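Local structure of acidic lectin (Psophocarpus tetragonolobus, 1F9K) at residues 86-90 with 210-214; 152-156 with 178-183. The protein binds galactose-containing glycans as a legume lectin, probably agglutinating cells by cross-linking surface sugars such as H-type antigens. The protein carries 3 engineered substitutions. All blocks are in the same frame, centred on the assembly; numbering follows the deposited sequence.

Contact 1: 86-90 with 210-214; sequences PADGL and SATTG. With AMG (methyl alpha-D-galactopyranoside), chain E.
Along 210-214, the carbonyl of Ser-210 lies beside CD1 of Leu-90, which also stands 4.1 Å from CB of Ala-211, reached because CG of Leu-90 lies anti to the backbone N (chi1 169°). Ala-211 and Leu-90 form a non-hydrogen-bonded antiparallel pair with their side chains on one face of the sheet. Thr-212 then gives its N to Gly-89 O (3.3 Å) and takes Asp-88 N on its own O (2.7 Å, N-H...O 163°). One residue facing both Asp-88 and Gly-89 defines a classic beta bulge. OG1 of Thr-212 passes 3.4 Å from CB of Asp-88 but is hydrogen-bonded to Gly-105 O. Beyond Thr-213, the N of Gly-214 makes only a weak bond to Ala-87 O (3.5 Å). The cis peptide between Ala-87 and Asp-88, a hallmark of legume lectins beside the calcium site, holds the Asp-88 carboxylate toward the sugar: galactoside O3 donates to OD1 (2.8 Å) and O4 to OD2 (2.6 Å), with Gly-214 CA beside O4. NE2 of Gln-216 is also hydrogen-bonded to the galactoside. Strands 88-95 and 204-213 are adjacent in the seven-stranded sheet, flanked by 120-125 and 47-57 respectively; Ile-225 of strand 222-233 packs on Leu-90 and His-223 on Ala-211.

Contact 2: 152-156 with 178-183; sequences HFQLE and LAFHSV
This contact joins the two sheets of the legume lectin sandwich near one end: the loop after strand 149-152, an outermost strand of the seven-stranded sheet, lies against the end of strand 173-180 in the other sheet. The nearest CA pairs are 7.5 Å (Glu-156 and Phe-180) and 8.8 Å (Phe-153 and Leu-178) apart, so side chains make most of the contact. At the inner end the methyl CD2 of Leu-178 sits over one face of the Phe-153 ring, 3.8 Å from the centroid and 21° off the normal, a CH-pi contact displaced toward the CD2 side of the ring. Phe-153 CG lies between its backbone N and carbonyl carbon (chi1 74°), a rotamer that carries the ring in toward strand 173-180. The two phenylalanine side chains cross at about a right angle, and CD2 of Phe-153 approaches the edge of the Phe-180 ring, 4.1 Å from CE2. The Phe-180 ring also receives Leu-155 CD1 near CZ and the carbonyl O of Gln-154 near CE2, both obliquely. Over one of its faces lies CG of Glu-156, 4.0 Å from the centroid, again as CH-pi. The Glu-156 chain bends at chi2, which brings the carboxylate back beside Val-183, OE1 3.5 Å from CG2; the carboxylate plane stands 75° from that of the ring. Around this group, Ile-138 touches both Phe-153 and Leu-178, while Tyr-187 and Ala-161 pack on Leu-178 and Phe-180. The attachment between the segments is therefore apolar and CH-pi in character: the aliphatic part of Glu-156 serves as a hydrophobic cover for Phe-180, and its charged end lies beside exposed Val-183 at the margin, where solvent would probably help to stabilise the carboxylate.

From the N terminus, the chain passes through 86-90, leading into strand 88-95, pairs first with strand 120-125 on one flank, and reaches the other flank at 210-214, so contact 1 closes a long loop with 119 residues between its segments. Contact 2 falls wholly within that span: the chain leaves strand 149-152, passes through 152-156, runs along strand 161-168 and comes back on 173-180, closing a smaller loop of 21 residues. The two loops nest and do not cross. Contact 1 ties neighbouring strands within the seven-stranded sheet at the sugar site, whereas contact 2 bridges between sheets. Their centres are 18 Å apart, and their nearest atoms, about 7 Å apart, do not touch.

Contact 1: 86-90 with 210-214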
ATOM      1  N   PRO A  86     -25.388   4.280  -8.967  1.00 30.63           N
ATOM      2  CA  PRO A  86     -25.092   4.462  -7.538  1.00 30.63           C
ATOM      3  C   PRO A  86     -24.324   5.700  -7.152  1.00 30.63           C
ATOM      4  O   PRO A  86     -23.523   6.218  -7.932  1.00 30.63           O
ATOM      5  CB  PRO A  86     -24.339   3.195  -7.173  1.00 19.47           C
ATOM      6  CG  PRO A  86     -23.590   2.917  -8.421  1.00 19.47           C
ATOM      7  CD  PRO A  86     -24.619   3.142  -9.503  1.00 19.47           C
ATOM      8  N   ALA A  87     -24.575   6.157  -5.929  1.00 11.80           N
ATOM      9  CA  ALA A  87     -23.925   7.340  -5.373  1.00 11.80           C
ATOM     10  C   ALA A  87     -24.115   7.284  -3.855  1.00 11.80           C
ATOM     11  O   ALA A  87     -24.990   6.562  -3.392  1.00 11.80           O
ATOM     12  CB  ALA A  87     -24.569   8.604  -5.970  1.00  2.00           C
ATOM     13  N   ASP A  88     -23.316   8.011  -3.072  1.00 17.92           N
ATOM     14  CA  ASP A  88     -22.248   8.869  -3.568  1.00 17.92           C
ATOM     15  C   ASP A  88     -20.881   8.372  -3.128  1.00 17.92           C
ATOM     16  O   ASP A  88     -19.888   8.604  -3.812  1.00 17.92           O
ATOM     17  CB  ASP A  88     -22.421  10.320  -3.081  1.00 25.81           C
ATOM     18  CG  ASP A  88     -23.294  11.149  -4.003  1.00 25.81           C
ATOM     19  OD1 ASP A  88     -22.785  11.610  -5.046  1.00 25.81           O
ATOM     20  OD2 ASP A  88     -24.490  11.328  -3.694  1.00 25.81           O
ATOM     21  N   GLY A  89     -20.817   7.709  -1.981  1.00 23.72           N
ATOM     22  CA  GLY A  89     -19.527   7.229  -1.546  1.00 23.72           C
ATOM     23  C   GLY A  89     -19.296   7.202  -0.053  1.00 23.72           C
ATOM     24  O   GLY A  89     -20.187   7.487   0.749  1.00 23.72           O
ATOM     25  N   LEU A  90     -18.060   6.876   0.308  1.00 27.71           N
ATOM     26  CA  LEU A  90     -17.628   6.748   1.692  1.00 27.71           C
ATOM     27  C   LEU A  90     -16.337   7.532   1.896  1.00 27.71           C
ATOM     28  O   LEU A  90     -15.555   7.696   0.970  1.00 27.71           O
ATOM     29  CB  LEU A  90     -17.403   5.263   1.975  1.00 31.57           C
ATOM     30  CG  LEU A  90     -16.720   4.777   3.243  1.00 31.57           C
ATOM     31  CD1 LEU A  90     -17.532   5.191   4.443  1.00 31.57           C
ATOM     32  CD2 LEU A  90     -16.595   3.273   3.192  1.00 31.57           C
ATOM     33  N   SER A 210     -17.684   8.815   7.189  1.00 45.92           N
ATOM     34  CA  SER A 210     -18.907   9.414   6.657  1.00 45.92           C
ATOM     35  C   SER A 210     -19.317   8.795   5.320  1.00 45.92           C
ATOM     36  O   SER A 210     -18.481   8.274   4.593  1.00 45.92           O
ATOM     37  CB  SER A 210     -18.701  10.926   6.493  1.00 23.80           C
ATOM     38  OG  SER A 210     -19.855  11.546   5.959  1.00 23.80           O
ATOM     39  N   ALA A 211     -20.610   8.849   5.009  1.00 30.73           N
ATOM     40  CA  ALA A 211     -21.143   8.310   3.749  1.00 30.73           C
ATOM     41  C   ALA A 211     -22.490   8.952   3.384  1.00 30.73           C
ATOM     42  O   ALA A 211     -23.228   9.422   4.248  1.00 30.73           O
ATOM     43  CB  ALA A 211     -21.285   6.781   3.824  1.00  2.00           C
ATOM     44  N   THR A 212     -22.801   8.964   2.091  1.00 16.87           N
ATOM     45  CA  THR A 212     -24.034   9.570   1.597  1.00 16.87           C
ATOM     46  C   THR A 212     -24.638   8.873   0.383  1.00 16.87           C
ATOM     47  O   THR A 212     -23.925   8.340  -0.455  1.00 16.87           O
ATOM     48  CB  THR A 212     -23.791  11.018   1.183  1.00 23.18           C
ATOM     49  OG1 THR A 212     -22.772  11.066   0.174  1.00 23.18           O
ATOM     50  CG2 THR A 212     -23.355  11.832   2.367  1.00 23.18           C
ATOM     51  N   THR A 213     -25.960   8.887   0.284  1.00 20.53           N
ATOM     52  CA  THR A 213     -26.622   8.297  -0.869  1.00 20.53           C
ATOM     53  C   THR A 213     -27.058   9.445  -1.775  1.00 20.53           C
ATOM     54  O   THR A 213     -27.126  10.598  -1.325  1.00 20.53           O
ATOM     55  CB  THR A 213     -27.837   7.423  -0.487  1.00 27.22           C
ATOM     56  OG1 THR A 213     -28.800   8.197   0.238  1.00 27.22           O
ATOM     57  CG2 THR A 213     -27.379   6.243   0.340  1.00 27.22           C
ATOM     58  N   GLY A 214     -27.352   9.111  -3.038  1.00 19.86           N
ATOM     59  CA  GLY A 214     -27.714  10.087  -4.056  1.00 19.86           C
ATOM     60  C   GLY A 214     -28.854  11.084  -3.941  1.00 19.86           C
ATOM     61  O   GLY A 214     -29.729  11.012  -3.084  1.00 19.86           O
TER
HETATM   62  C1  AMG E 301     -26.436  14.973  -8.129  1.00 20.56           C
HETATM   63  C2  AMG E 301     -25.476  15.146  -6.948  1.00 20.56           C
HETATM   64  C3  AMG E 301     -24.379  14.057  -7.016  1.00 20.56           C
HETATM   65  C4  AMG E 301     -25.005  12.639  -7.114  1.00 20.56           C
HETATM   66  C5  AMG E 301     -26.081  12.570  -8.204  1.00 20.56           C
HETATM   67  C6  AMG E 301     -26.895  11.304  -8.048  1.00 20.56           C
HETATM   68  C7  AMG E 301     -26.557  14.996 -10.519  1.00 20.56           C
HETATM   69  O1  AMG E 301     -25.767  15.204  -9.334  1.00 20.56           O
HETATM   70  O2  AMG E 301     -24.912  16.457  -6.937  1.00 20.56           O
HETATM   71  O3  AMG E 301     -23.541  14.137  -5.869  1.00 20.56           O
HETATM   72  O4  AMG E 301     -25.581  12.243  -5.875  1.00 20.56           O
HETATM   73  O5  AMG E 301     -27.015  13.669  -8.076  1.00 20.56           O
HETATM   74  O6  AMG E 301     -27.508  10.932  -9.270  1.00 20.56           O

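Contact 2: 152-156 with 178-183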
ATOM      1  N   HIS A 152      -8.124   4.831  -9.679  1.00 41.37           N
ATOM      2  CA  HIS A 152      -9.307   4.050 -10.018  1.00 41.37           C
ATOM      3  C   HIS A 152      -9.195   2.629  -9.470  1.00 41.37           C
ATOM      4  O   HIS A 152      -8.100   2.076  -9.414  1.00 41.37           O
ATOM      5  CB  HIS A 152      -9.487   4.047 -11.546  1.00 33.11           C
ATOM      6  CG  HIS A 152     -10.706   3.317 -12.022  1.00 33.11           C
ATOM      7  ND1 HIS A 152     -10.714   1.964 -12.271  1.00 33.11           N
ATOM      8  CD2 HIS A 152     -11.964   3.751 -12.275  1.00 33.11           C
ATOM      9  CE1 HIS A 152     -11.925   1.594 -12.652  1.00 33.11           C
ATOM     10  NE2 HIS A 152     -12.703   2.660 -12.663  1.00 33.11           N
ATOM     11  N   PHE A 153     -10.317   2.056  -9.036  1.00 21.31           N
ATOM     12  CA  PHE A 153     -10.329   0.681  -8.529  1.00 21.31           C
ATOM     13  C   PHE A 153     -11.648  -0.023  -8.864  1.00 21.31           C
ATOM     14  O   PHE A 153     -12.687   0.622  -9.049  1.00 21.31           O
ATOM     15  CB  PHE A 153     -10.089   0.636  -6.997  1.00 11.31           C
ATOM     16  CG  PHE A 153     -11.272   1.080  -6.170  1.00 11.31           C
ATOM     17  CD1 PHE A 153     -11.506   2.432  -5.924  1.00 11.31           C
ATOM     18  CD2 PHE A 153     -12.195   0.159  -5.713  1.00 11.31           C
ATOM     19  CE1 PHE A 153     -12.645   2.857  -5.246  1.00 11.31           C
ATOM     20  CE2 PHE A 153     -13.340   0.571  -5.031  1.00 11.31           C
ATOM     21  CZ  PHE A 153     -13.564   1.931  -4.800  1.00 11.31           C
ATOM     22  N   GLN A 154     -11.592  -1.347  -8.963  1.00 18.39           N
ATOM     23  CA  GLN A 154     -12.767  -2.154  -9.244  1.00 18.39           C
ATOM     24  C   GLN A 154     -13.402  -2.375  -7.887  1.00 18.39           C
ATOM     25  O   GLN A 154     -12.703  -2.643  -6.914  1.00 18.39           O
ATOM     26  CB  GLN A 154     -12.354  -3.496  -9.821  1.00 54.86           C
ATOM     27  CG  GLN A 154     -11.783  -3.411 -11.211  1.00 54.86           C
ATOM     28  CD  GLN A 154     -12.869  -3.264 -12.246  1.00 54.86           C
ATOM     29  OE1 GLN A 154     -13.802  -4.069 -12.279  1.00 54.86           O
ATOM     30  NE2 GLN A 154     -12.763  -2.239 -13.099  1.00 54.86           N
ATOM     31  N   LEU A 155     -14.712  -2.241  -7.799  1.00 24.76           N
ATOM     32  CA  LEU A 155     -15.383  -2.465  -6.534  1.00 24.76           C
ATOM     33  C   LEU A 155     -15.939  -3.868  -6.561  1.00 24.76           C
ATOM     34  O   LEU A 155     -16.478  -4.292  -7.588  1.00 24.76           O
ATOM     35  CB  LEU A 155     -16.537  -1.495  -6.362  1.00 11.94           C
ATOM     36  CG  LEU A 155     -17.347  -1.681  -5.093  1.00 11.94           C
ATOM     37  CD1 LEU A 155     -16.560  -1.119  -3.919  1.00 11.94           C
ATOM     38  CD2 LEU A 155     -18.673  -0.967  -5.226  1.00 11.94           C
ATOM     39  N   GLU A 156     -15.803  -4.607  -5.458  1.00 31.56           N
ATOM     40  CA  GLU A 156     -16.351  -5.964  -5.402  1.00 31.56           C
ATOM     41  C   GLU A 156     -17.693  -5.800  -4.737  1.00 31.56           C
ATOM     42  O   GLU A 156     -17.772  -5.660  -3.526  1.00 31.56           O
ATOM     43  CB  GLU A 156     -15.453  -6.895  -4.594  1.00 54.18           C
ATOM     44  CG  GLU A 156     -14.123  -7.181  -5.262  1.00 53.46           C
ATOM     45  CD  GLU A 156     -14.279  -7.634  -6.704  1.00 53.46           C
ATOM     46  OE1 GLU A 156     -15.035  -8.599  -6.934  1.00 53.46           O
ATOM     47  OE2 GLU A 156     -13.649  -7.028  -7.606  1.00 53.46           O
ATOM     48  N   LEU A 178      -5.960  -0.166  -0.279  1.00 12.54           N
ATOM     49  CA  LEU A 178      -7.255  -0.806  -0.392  1.00 12.54           C
ATOM     50  C   LEU A 178      -7.054  -2.241  -0.845  1.00 12.54           C
ATOM     51  O   LEU A 178      -6.483  -2.493  -1.914  1.00 12.54           O
ATOM     52  CB  LEU A 178      -8.103  -0.066  -1.432  1.00 31.91           C
ATOM     53  CG  LEU A 178      -9.487  -0.662  -1.695  1.00 31.91           C
ATOM     54  CD1 LEU A 178     -10.318  -0.611  -0.419  1.00 31.91           C
ATOM     55  CD2 LEU A 178     -10.169   0.095  -2.813  1.00 31.91           C
ATOM     56  N   ALA A 179      -7.533  -3.185  -0.050  1.00 24.42           N
ATOM     57  CA  ALA A 179      -7.396  -4.584  -0.414  1.00 24.42           C
ATOM     58  C   ALA A 179      -8.716  -5.355  -0.396  1.00 24.42           C
ATOM     59  O   ALA A 179      -9.566  -5.161   0.477  1.00 24.42           O
ATOM     60  CB  ALA A 179      -6.387  -5.262   0.514  1.00  5.81           C
ATOM     61  N   PHE A 180      -8.879  -6.214  -1.392  1.00 24.21           N
ATOM     62  CA  PHE A 180     -10.033  -7.090  -1.515  1.00 24.21           C
ATOM     63  C   PHE A 180      -9.370  -8.468  -1.547  1.00 24.21           C
ATOM     64  O   PHE A 180      -8.985  -8.973  -2.601  1.00 24.21           O
ATOM     65  CB  PHE A 180     -10.786  -6.837  -2.824  1.00 14.26           C
ATOM     66  CG  PHE A 180     -11.653  -5.621  -2.799  1.00 14.26           C
ATOM     67  CD1 PHE A 180     -12.810  -5.598  -2.034  1.00 14.26           C
ATOM     68  CD2 PHE A 180     -11.326  -4.495  -3.556  1.00 14.26           C
ATOM     69  CE1 PHE A 180     -13.635  -4.472  -2.020  1.00 14.26           C
ATOM     70  CE2 PHE A 180     -12.155  -3.361  -3.544  1.00 14.26           C
ATOM     71  CZ  PHE A 180     -13.311  -3.356  -2.773  1.00 14.26           C
ATOM     72  N   HIS A 181      -9.210  -9.064  -0.379  1.00 20.49           N
ATOM     73  CA  HIS A 181      -8.553 -10.355  -0.277  1.00 20.49           C
ATOM     74  C   HIS A 181      -9.254 -11.521  -0.992  1.00 20.49           C
ATOM     75  O   HIS A 181      -8.602 -12.311  -1.682  1.00 20.49           O
ATOM     76  CB  HIS A 181      -8.331 -10.653   1.203  1.00 20.88           C
ATOM     77  CG  HIS A 181      -7.379  -9.702   1.864  1.00 20.88           C
ATOM     78  ND1 HIS A 181      -7.603  -9.162   3.114  1.00 20.88           N
ATOM     79  CD2 HIS A 181      -6.200  -9.187   1.442  1.00 20.88           C
ATOM     80  CE1 HIS A 181      -6.608  -8.351   3.434  1.00 20.88           C
ATOM     81  NE2 HIS A 181      -5.743  -8.349   2.434  1.00 20.88           N
ATOM     82  N   SER A 182     -10.573 -11.619  -0.846  1.00 15.43           N
ATOM     83  CA  SER A 182     -11.331 -12.697  -1.481  1.00 15.43           C
ATOM     84  C   SER A 182     -10.936 -12.883  -2.941  1.00 15.43           C
ATOM     85  O   SER A 182     -10.722 -13.996  -3.405  1.00 15.43           O
ATOM     86  CB  SER A 182     -12.840 -12.411  -1.403  1.00 47.11           C
ATOM     87  OG  SER A 182     -13.216 -11.311  -2.222  1.00 47.11           O
ATOM     88  N   VAL A 183     -10.854 -11.775  -3.664  1.00 40.89           N
ATOM     89  CA  VAL A 183     -10.491 -11.782  -5.080  1.00 40.89           C
ATOM     90  C   VAL A 183      -8.974 -11.581  -5.248  1.00 40.89           C
ATOM     91  O   VAL A 183      -8.396 -11.834  -6.316  1.00 40.89           O
ATOM     92  CB  VAL A 183     -11.249 -10.657  -5.797  1.00 63.35           C
ATOM     93  CG1 VAL A 183     -10.938 -10.663  -7.288  1.00 63.35           C
ATOM     94  CG2 VAL A 183     -12.732 -10.828  -5.537  1.00 63.35           C
TER